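Local coordinates for 4-hydroxybutyrate CoA-transferase (PDB 3EH7), which probably transfers coenzyme A between carboxylic acids, as an acetate or 4-hydroxybutyrate CoA-transferase of the acetyl-CoA hydrolase/transferase family, at residues A[316-321]-A[371-376]; A[326-331]-A[379-384]; A[356-361]-A[387-392]. One frame throughout, in Å; residues are numbered along the deposited sequence.

Contact 1 (A[316-321]-A[371-376])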
loop_
_atom_site.group_PDB
_atom_site.type_symbol
_atom_site.label_atom_id
_atom_site.label_comp_id
_atom_site.label_asym_id
_atom_site.label_seq_id
_atom_site.Cartn_x
_atom_site.Cartn_y
_atom_site.Cartn_z
ATOM N N CYS A 316 3.353 7.917 14.866
ATOM C CA CYS A 316 2.973 6.524 15.095
ATOM C C CYS A 316 3.387 6.132 16.529
ATOM O O CYS A 316 3.974 6.942 17.240
ATOM C CB CYS A 316 3.629 5.660 14.022
ATOM S SG CYS A 316 5.398 5.764 14.107
ATOM N N ILE A 317 3.062 4.923 16.961
ATOM C CA ILE A 317 3.375 4.443 18.316
ATOM C C ILE A 317 4.793 3.909 18.355
ATOM O O ILE A 317 5.552 4.194 19.285
ATOM C CB ILE A 317 2.410 3.294 18.758
ATOM C CG1 ILE A 317 0.968 3.785 18.752
ATOM C CG2 ILE A 317 2.788 2.687 20.138
ATOM C CD1 ILE A 317 0.713 5.080 19.526
ATOM N N GLU A 318 5.156 3.099 17.362
ATOM C CA GLU A 318 6.520 2.561 17.317
ATOM C C GLU A 318 6.924 2.220 15.895
ATOM O O GLU A 318 6.071 2.035 15.008
ATOM C CB GLU A 318 6.684 1.346 18.246
ATOM C CG GLU A 318 5.861 0.145 17.840
ATOM C CD GLU A 318 5.938 -1.056 18.799
ATOM O OE1 GLU A 318 6.751 -1.079 19.754
ATOM O OE2 GLU A 318 5.166 -2.011 18.555
ATOM N N ILE A 319 8.235 2.169 15.697
ATOM C CA ILE A 319 8.848 1.746 14.446
ATOM C C ILE A 319 10.004 0.812 14.766
ATOM O O ILE A 319 10.794 1.058 15.705
ATOM C CB ILE A 319 9.282 2.935 13.568
ATOM C CG1 ILE A 319 10.007 2.430 12.314
ATOM C CG2 ILE A 319 10.231 3.840 14.285
ATOM C CD1 ILE A 319 10.080 3.419 11.220
ATOM N N ASP A 320 10.060 -0.313 14.062
ATOM C CA ASP A 320 11.107 -1.274 14.327
ATOM C C ASP A 320 12.325 -0.964 13.480
ATOM O O ASP A 320 12.291 -0.082 12.627
ATOM C CB ASP A 320 10.636 -2.732 14.249
ATOM C CG ASP A 320 10.424 -3.248 12.836
ATOM O OD1 ASP A 320 10.746 -2.562 11.850
ATOM O OD2 ASP A 320 9.903 -4.381 12.735
ATOM N N LEU A 321 13.400 -1.677 13.739
ATOM C CA LEU A 321 14.679 -1.396 13.073
ATOM C C LEU A 321 14.678 -1.657 11.561
ATOM O O LEU A 321 15.631 -1.271 10.877
ATOM C CB LEU A 321 15.809 -2.170 13.757
ATOM C CG LEU A 321 16.194 -1.637 15.140
ATOM C CD1 LEU A 321 17.281 -2.471 15.770
ATOM C CD2 LEU A 321 16.599 -0.165 15.082
ATOM N N ARG A 371 10.315 4.416 21.225
ATOM C CA ARG A 371 9.482 4.214 20.025
ATOM C C ARG A 371 10.239 3.587 18.824
ATOM O O ARG A 371 9.629 3.243 17.803
ATOM C CB ARG A 371 8.837 5.517 19.586
ATOM C CG ARG A 371 8.047 6.173 20.637
ATOM C CD ARG A 371 7.002 7.123 20.075
ATOM N NE ARG A 371 6.293 7.723 21.206
ATOM C CZ ARG A 371 5.090 8.278 21.132
ATOM N NH1 ARG A 371 4.416 8.333 19.968
ATOM N NH2 ARG A 371 4.545 8.781 22.226
ATOM N N ILE A 372 11.556 3.476 18.932
ATOM C CA ILE A 372 12.359 2.791 17.934
ATOM C C ILE A 372 12.734 1.487 18.586
ATOM O O ILE A 372 13.474 1.451 19.581
ATOM C CB ILE A 372 13.560 3.637 17.495
ATOM C CG1 ILE A 372 13.054 4.852 16.682
ATOM C CG2 ILE A 372 14.569 2.821 16.684
ATOM C CD1 ILE A 372 14.203 5.845 16.257
ATOM N N VAL A 373 12.156 0.408 18.076
ATOM C CA VAL A 373 12.226 -0.860 18.766
ATOM C C VAL A 373 12.933 -1.903 17.907
ATOM O O VAL A 373 12.877 -1.861 16.690
ATOM C CB VAL A 373 10.821 -1.334 19.176
ATOM C CG1 VAL A 373 10.210 -0.333 20.178
ATOM C CG2 VAL A 373 9.897 -1.515 17.941
ATOM N N PRO A 374 13.632 -2.838 18.539
ATOM C CA PRO A 374 14.174 -3.951 17.770
ATOM C C PRO A 374 13.080 -4.816 17.105
ATOM O O PRO A 374 13.269 -5.280 15.986
ATOM C CB PRO A 374 14.969 -4.746 18.801
ATOM C CG PRO A 374 14.481 -4.283 20.134
ATOM C CD PRO A 374 13.882 -2.946 19.986
ATOM N N ILE A 375 11.953 -5.013 17.788
ATOM C CA ILE A 375 10.850 -5.834 17.288
ATOM C C ILE A 375 9.563 -5.155 17.721
ATOM O O ILE A 375 9.465 -4.651 18.836
ATOM C CB ILE A 375 10.876 -7.287 17.860
ATOM C CG1 ILE A 375 12.074 -8.058 17.344
ATOM C CG2 ILE A 375 9.623 -8.072 17.451
ATOM C CD1 ILE A 375 12.507 -9.121 18.310
ATOM N N ILE A 376 8.575 -5.116 16.844
ATOM C CA ILE A 376 7.299 -4.510 17.219
ATOM C C ILE A 376 6.683 -5.262 18.394
ATOM O O ILE A 376 7.060 -6.388 18.686
ATOM C CB ILE A 376 6.290 -4.445 16.038
ATOM C CG1 ILE A 376 5.840 -5.859 15.595
ATOM C CG2 ILE A 376 6.883 -3.617 14.861
ATOM C CD1 ILE A 376 4.788 -5.841 14.417
HETATM O O HOH W 1 7.996 -3.021 20.937
HETATM O O HOH W 2 9.473 -6.318 14.328
HETATM O O HOH W 3 12.213 -6.599 13.364
#
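R371, its chain extended from CG to NE, reaches the backbone of C316 and I317. CD passes 3.4 Å from O of I317, and the guanidinium, presenting its edge, gives a weak bond from NH1 to O of C316. NE turns elsewhere, to O of T363, so the arginine ties two pieces of backbone together.

Beyond it the segments pair as short parallel strands. N of I319 donates to O of R371 at 2.7 Å and N of V373 to O of I319 at 2.8 Å, both nearly straight.

On one face I319 and I372 lie side by side, pointing the same way, with CG2 of I319 3.8 Å from CG1 of I372. L321 crosses I372 at about a right angle and brings CD2 to its CG2; L425 of helix 419-433 packs on both L321 and I372.

The acids occupy the other side. CG of E318 sits between the backbone N and the carbonyl carbon (chi1 65°) and the chain runs straight on, across V373, whose CG1 is 3.6 Å from OE1. OE2 takes the N-H of A377, while water 1 joins OE1 to O of I375. In D320 the same kind of first torsion (75°) places CG near CG2 of I376, a methyl 3.8 Å from OD2; OD1 accepts from N of Q324 and M322, and water 2, 2.5 Å from OD2, receives the N-H of I376.

Both carboxylates thus spend their oxygens on backbone N-H groups and water, which probably favours their charged form and probably helps hold 374-377 beside strand 318-320.

Contact 2 (A[326-331]-A[379-384])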
loop_
_atom_site.group_PDB
_atom_site.type_symbol
_atom_site.label_atom_id
_atom_site.label_comp_id
_atom_site.label_asym_id
_atom_site.label_seq_id
_atom_site.Cartn_x
_atom_site.Cartn_y
_atom_site.Cartn_z
ATOM N N VAL A 326 3.969 0.966 13.276
ATOM C CA VAL A 326 2.746 0.619 13.981
ATOM C C VAL A 326 2.116 1.915 14.484
ATOM O O VAL A 326 2.725 2.668 15.240
ATOM C CB VAL A 326 3.043 -0.294 15.159
ATOM C CG1 VAL A 326 1.803 -0.558 15.982
ATOM C CG2 VAL A 326 3.682 -1.597 14.646
ATOM N N SER A 327 0.896 2.156 14.042
ATOM C CA SER A 327 0.126 3.301 14.457
ATOM C C SER A 327 -1.295 2.840 14.813
ATOM O O SER A 327 -2.058 2.461 13.943
ATOM C CB SER A 327 0.089 4.291 13.319
ATOM O OG SER A 327 -0.618 5.423 13.748
ATOM N N GLU A 328 -1.628 2.853 16.092
ATOM C CA GLU A 328 -2.948 2.439 16.572
ATOM C C GLU A 328 -3.482 3.567 17.492
ATOM O O GLU A 328 -2.764 4.533 17.796
ATOM C CB GLU A 328 -2.862 1.059 17.285
ATOM C CG GLU A 328 -2.412 -0.189 16.366
ATOM C CD GLU A 328 -1.812 -1.424 17.170
ATOM O OE1 GLU A 328 -1.254 -1.208 18.288
ATOM O OE2 GLU A 328 -1.871 -2.593 16.702
ATOM N N CYS A 329 -4.748 3.485 17.890
ATOM C CA CYS A 329 -5.307 4.434 18.872
ATOM C C CYS A 329 -4.595 4.404 20.230
ATOM O O CYS A 329 -4.245 5.464 20.748
ATOM C CB CYS A 329 -6.795 4.159 19.138
ATOM S SG CYS A 329 -7.923 4.954 17.978
ATOM N N ILE A 330 -4.428 3.207 20.808
ATOM C CA ILE A 330 -3.853 3.050 22.171
ATOM C C ILE A 330 -2.411 3.546 22.226
ATOM O O ILE A 330 -1.548 3.052 21.493
ATOM C CB ILE A 330 -3.856 1.579 22.680
ATOM C CG1 ILE A 330 -5.283 1.095 22.955
ATOM C CG2 ILE A 330 -3.000 1.444 23.951
ATOM C CD1 ILE A 330 -5.414 -0.434 23.076
ATOM N N GLY A 331 -2.160 4.511 23.106
ATOM C CA GLY A 331 -0.866 5.165 23.203
ATOM C C GLY A 331 -0.732 6.415 22.360
ATOM O O GLY A 331 0.212 7.167 22.541
ATOM N N GLY A 379 1.714 -9.001 18.737
ATOM C CA GLY A 379 0.373 -8.813 18.210
ATOM C C GLY A 379 0.078 -7.448 17.615
ATOM O O GLY A 379 -1.045 -7.204 17.173
ATOM N N ALA A 380 1.059 -6.545 17.578
ATOM C CA ALA A 380 0.816 -5.229 17.036
ATOM C C ALA A 380 0.485 -5.304 15.534
ATOM O O ALA A 380 0.987 -6.177 14.822
ATOM C CB ALA A 380 2.007 -4.312 17.276
ATOM N N ALA A 381 -0.378 -4.392 15.084
ATOM C CA ALA A 381 -0.738 -4.290 13.670
ATOM C C ALA A 381 0.134 -3.278 12.949
ATOM O O ALA A 381 0.136 -2.085 13.292
ATOM C CB ALA A 381 -2.202 -3.940 13.524
ATOM N N VAL A 382 0.925 -3.757 11.990
ATOM C CA VAL A 382 1.644 -2.895 11.086
ATOM C C VAL A 382 0.653 -2.052 10.271
ATOM O O VAL A 382 -0.339 -2.576 9.767
ATOM C CB VAL A 382 2.621 -3.702 10.165
ATOM C CG1 VAL A 382 3.254 -2.781 9.131
ATOM C CG2 VAL A 382 3.713 -4.389 11.022
ATOM N N THR A 383 0.886 -0.743 10.184
ATOM C CA THR A 383 -0.022 0.135 9.460
ATOM C C THR A 383 0.623 0.793 8.257
ATOM O O THR A 383 -0.089 1.195 7.322
ATOM C CB THR A 383 -0.709 1.188 10.370
ATOM O OG1 THR A 383 0.281 1.952 11.067
ATOM C CG2 THR A 383 -1.629 0.473 11.410
ATOM N N THR A 384 1.945 0.882 8.253
ATOM C CA THR A 384 2.695 1.277 7.058
ATOM C C THR A 384 3.851 0.294 6.875
ATOM O O THR A 384 4.570 0.032 7.822
ATOM C CB THR A 384 3.194 2.753 7.162
ATOM O OG1 THR A 384 2.056 3.633 7.215
ATOM C CG2 THR A 384 4.010 3.131 5.979
HETATM O O HOH W 4 -2.936 -5.371 17.411
#
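A381 gives its backbone N-H to the carboxylate of E328, N to OE2 at 2.8 Å and nearly straight (168°). The donor stands above the carboxylate plane, 39° out of it, and CB of A381 lies 3.5 Å from the same oxygen. A second grip comes from water 4, which donates to OE2 and to O of G379. The E328 chain, extended beyond CG, brings OE2 to this N-H.

Next to this polar link, V326 turns its two methyls onto 380-381: CG1 rests 4.0 Å from CB of A380 and 3.5 Å from O of A381. T383 closes the other end. Its OG1, held between the backbone N and the carbonyl carbon (chi1 56°), takes a weak, bent bond from N of S327 at 3.0 Å, while its CG2 comes to 3.2 Å from O of S327.

Farther out, OG of S327 is bound to Q341 of helix 341-350. T383 and T384 both face V325 in a classic beta bulge, where OG1 of T383 also makes a weak bond to O of V325, and C329 forms a disulfide with C64. Q324 of the second subunit bonds to N of V382 and O of A380, so this edge belongs to the dimer interface.

One carboxylate oxygen therefore serves both a peptide N-H and a water, two donors that would be expected to stabilise its negative charge, and it joins the loop after strand 325-326 to the backbone that meets the neighbouring subunit.

Contact 3 (A[356-361]-A[387-392])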
loop_
_atom_site.group_PDB
_atom_site.type_symbol
_atom_site.label_atom_id
_atom_site.label_comp_id
_atom_site.label_asym_id
_atom_site.label_seq_id
_atom_site.Cartn_x
_atom_site.Cartn_y
_atom_site.Cartn_z
ATOM N N SER A 356 7.144 11.562 2.595
ATOM C CA SER A 356 6.378 11.350 3.776
ATOM C C SER A 356 7.325 11.206 4.945
ATOM O O SER A 356 8.444 10.659 4.840
ATOM C CB SER A 356 5.465 10.143 3.666
ATOM O OG SER A 356 6.169 8.959 3.777
ATOM N N ILE A 357 6.849 11.727 6.064
ATOM C CA ILE A 357 7.597 11.789 7.297
ATOM C C ILE A 357 6.795 11.145 8.407
ATOM O O ILE A 357 5.616 11.448 8.597
ATOM C CB ILE A 357 7.884 13.274 7.697
ATOM C CG1 ILE A 357 8.674 13.961 6.587
ATOM C CG2 ILE A 357 8.609 13.340 9.051
ATOM C CD1 ILE A 357 8.590 15.468 6.593
HETATM N N MSE A 358 7.437 10.242 9.122
HETATM C CA MSE A 358 6.934 9.712 10.392
HETATM C C MSE A 358 7.707 10.490 11.495
HETATM O O MSE A 358 8.871 10.251 11.700
HETATM C CB MSE A 358 7.192 8.222 10.484
HETATM C CG MSE A 358 6.361 7.372 9.470
HETATM SE SE MSE A 358 4.456 7.551 9.907
HETATM C CE MSE A 358 3.740 6.881 8.247
ATOM N N ALA A 359 7.030 11.438 12.128
ATOM C CA ALA A 359 7.588 12.353 13.121
ATOM C C ALA A 359 7.111 11.921 14.506
ATOM O O ALA A 359 5.887 11.938 14.817
ATOM C CB ALA A 359 7.141 13.774 12.836
ATOM N N ILE A 360 8.060 11.489 15.321
ATOM C CA ILE A 360 7.738 10.889 16.608
ATOM C C ILE A 360 8.758 11.287 17.669
ATOM O O ILE A 360 9.931 11.507 17.345
ATOM C CB ILE A 360 7.686 9.355 16.522
ATOM C CG1 ILE A 360 8.940 8.804 15.841
ATOM C CG2 ILE A 360 6.449 8.928 15.748
ATOM C CD1 ILE A 360 9.143 7.367 16.113
ATOM N N PRO A 361 8.302 11.393 18.934
ATOM C CA PRO A 361 9.207 11.458 20.061
ATOM C C PRO A 361 10.003 10.160 20.084
ATOM O O PRO A 361 9.458 9.107 19.751
ATOM C CB PRO A 361 8.271 11.521 21.267
ATOM C CG PRO A 361 6.962 11.835 20.764
ATOM C CD PRO A 361 6.893 11.381 19.365
ATOM N N ASN A 387 8.542 -1.534 3.353
ATOM C CA ASN A 387 8.846 -1.220 1.948
ATOM C C ASN A 387 8.377 0.149 1.531
ATOM O O ASN A 387 8.776 0.597 0.482
ATOM C CB ASN A 387 8.255 -2.266 0.970
ATOM C CG ASN A 387 8.907 -3.649 1.095
ATOM O OD1 ASN A 387 9.858 -3.833 1.850
ATOM N ND2 ASN A 387 8.402 -4.619 0.353
ATOM N N GLU A 388 7.512 0.812 2.307
ATOM C CA GLU A 388 7.043 2.143 1.908
ATOM C C GLU A 388 7.441 3.324 2.788
ATOM O O GLU A 388 7.266 4.479 2.393
ATOM C CB GLU A 388 5.536 2.146 1.672
ATOM C CG GLU A 388 4.696 1.611 2.783
ATOM C CD GLU A 388 3.298 1.341 2.340
ATOM O OE1 GLU A 388 2.953 1.886 1.260
ATOM O OE2 GLU A 388 2.548 0.637 3.092
ATOM N N VAL A 389 8.009 3.054 3.957
ATOM C CA VAL A 389 8.388 4.143 4.866
ATOM C C VAL A 389 9.460 4.989 4.169
ATOM O O VAL A 389 10.271 4.437 3.423
ATOM C CB VAL A 389 8.850 3.549 6.208
ATOM C CG1 VAL A 389 10.061 2.595 5.978
ATOM C CG2 VAL A 389 9.173 4.668 7.228
ATOM N N ASP A 390 9.460 6.313 4.380
ATOM C CA ASP A 390 10.357 7.222 3.680
ATOM C C ASP A 390 11.278 7.870 4.743
ATOM O O ASP A 390 12.261 7.246 5.141
ATOM C CB ASP A 390 9.469 8.210 2.910
ATOM C CG ASP A 390 10.225 9.150 2.025
ATOM O OD1 ASP A 390 11.452 8.977 1.894
ATOM O OD2 ASP A 390 9.541 10.045 1.427
ATOM N N TYR A 391 10.923 9.052 5.258
ATOM C CA TYR A 391 11.631 9.709 6.359
ATOM C C TYR A 391 11.066 9.369 7.718
ATOM O O TYR A 391 9.832 9.234 7.914
ATOM C CB TYR A 391 11.545 11.229 6.230
ATOM C CG TYR A 391 12.258 11.830 5.052
ATOM C CD1 TYR A 391 11.589 12.023 3.846
ATOM C CD2 TYR A 391 13.582 12.253 5.150
ATOM C CE1 TYR A 391 12.226 12.591 2.744
ATOM C CE2 TYR A 391 14.243 12.842 4.056
ATOM C CZ TYR A 391 13.545 13.001 2.865
ATOM O OH TYR A 391 14.127 13.554 1.789
ATOM N N VAL A 392 11.966 9.264 8.683
ATOM C CA VAL A 392 11.585 9.142 10.075
ATOM C C VAL A 392 12.289 10.252 10.819
ATOM O O VAL A 392 13.477 10.485 10.604
ATOM C CB VAL A 392 11.976 7.768 10.660
ATOM C CG1 VAL A 392 11.703 7.719 12.171
ATOM C CG2 VAL A 392 11.236 6.632 9.912
HETATM O O HOH W 5 7.704 7.904 6.177
#
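D390 and Y391 flank the carbonyl of S356 from two directions. CG of D390 is anti to its own backbone N (chi1 -175°), which places it by the start of 356-361, where OD2 accepts the N-H of S356 at 3.1 Å. The donor arrives on the anti side, 28° out of the carboxylate plane; OD1 is bound by NE2 of Q400. CB of D390 is 3.3 Å from O of S356 and also touches OG of the serine.

Y391 turns the edge of its ring to the same oxygen: O of S356 lies at that edge, in the ring plane, 3.6 Å from CD1. I357 crosses the tyrosine obliquely, its CG1 meeting CB at 4.0 Å. On the opposite face of the sheet the selenomethionine M358 bends at chi2 (-65°), turning SE and the chain end away from 387-392. Its CB and CG make loose contacts with V392 and V389, the former pair at 4.4 Å between CB and CG2.

Backbone bonds set this register: N of Y391 to O of S356, and N of M358 to O of Y391 at 2.9 Å, the pattern of adjacent parallel strands. Water 5 bridges the two segments, accepting from N of D390, donating to O of Y391 and bonding to OG of S356.

Strands 355-359 and 391-394 are neighbours in the large mixed sheet, with 310-314 on the far side of 355-359. Helix 341-350 covers S356 and M358 through V345, whereas I357 and Y391 pack on L209 across the other face.

Overall arrangement
All three contacts lie in the C-terminal acetyl-CoA hydrolase/transferase family region. Contacts 1 and 2 share the small four-stranded sheet, their centres about 10 Å apart, and are joined by the pairing of strands 318-320 and 325-326. Contact 3 belongs to the large mixed sheet, its centre about 12 Å from that of contact 1 and 14 Å from that of contact 2. The first segments come in the order 316-321, 326-331, 356-361, followed by their partners 371-376, 379-384, 387-392 in the same order, so the three connections interlace. I319 packs on V392, and T384 on M358, which ties the small sheet to the large one; contacts 2 and 3 both touch the second subunit.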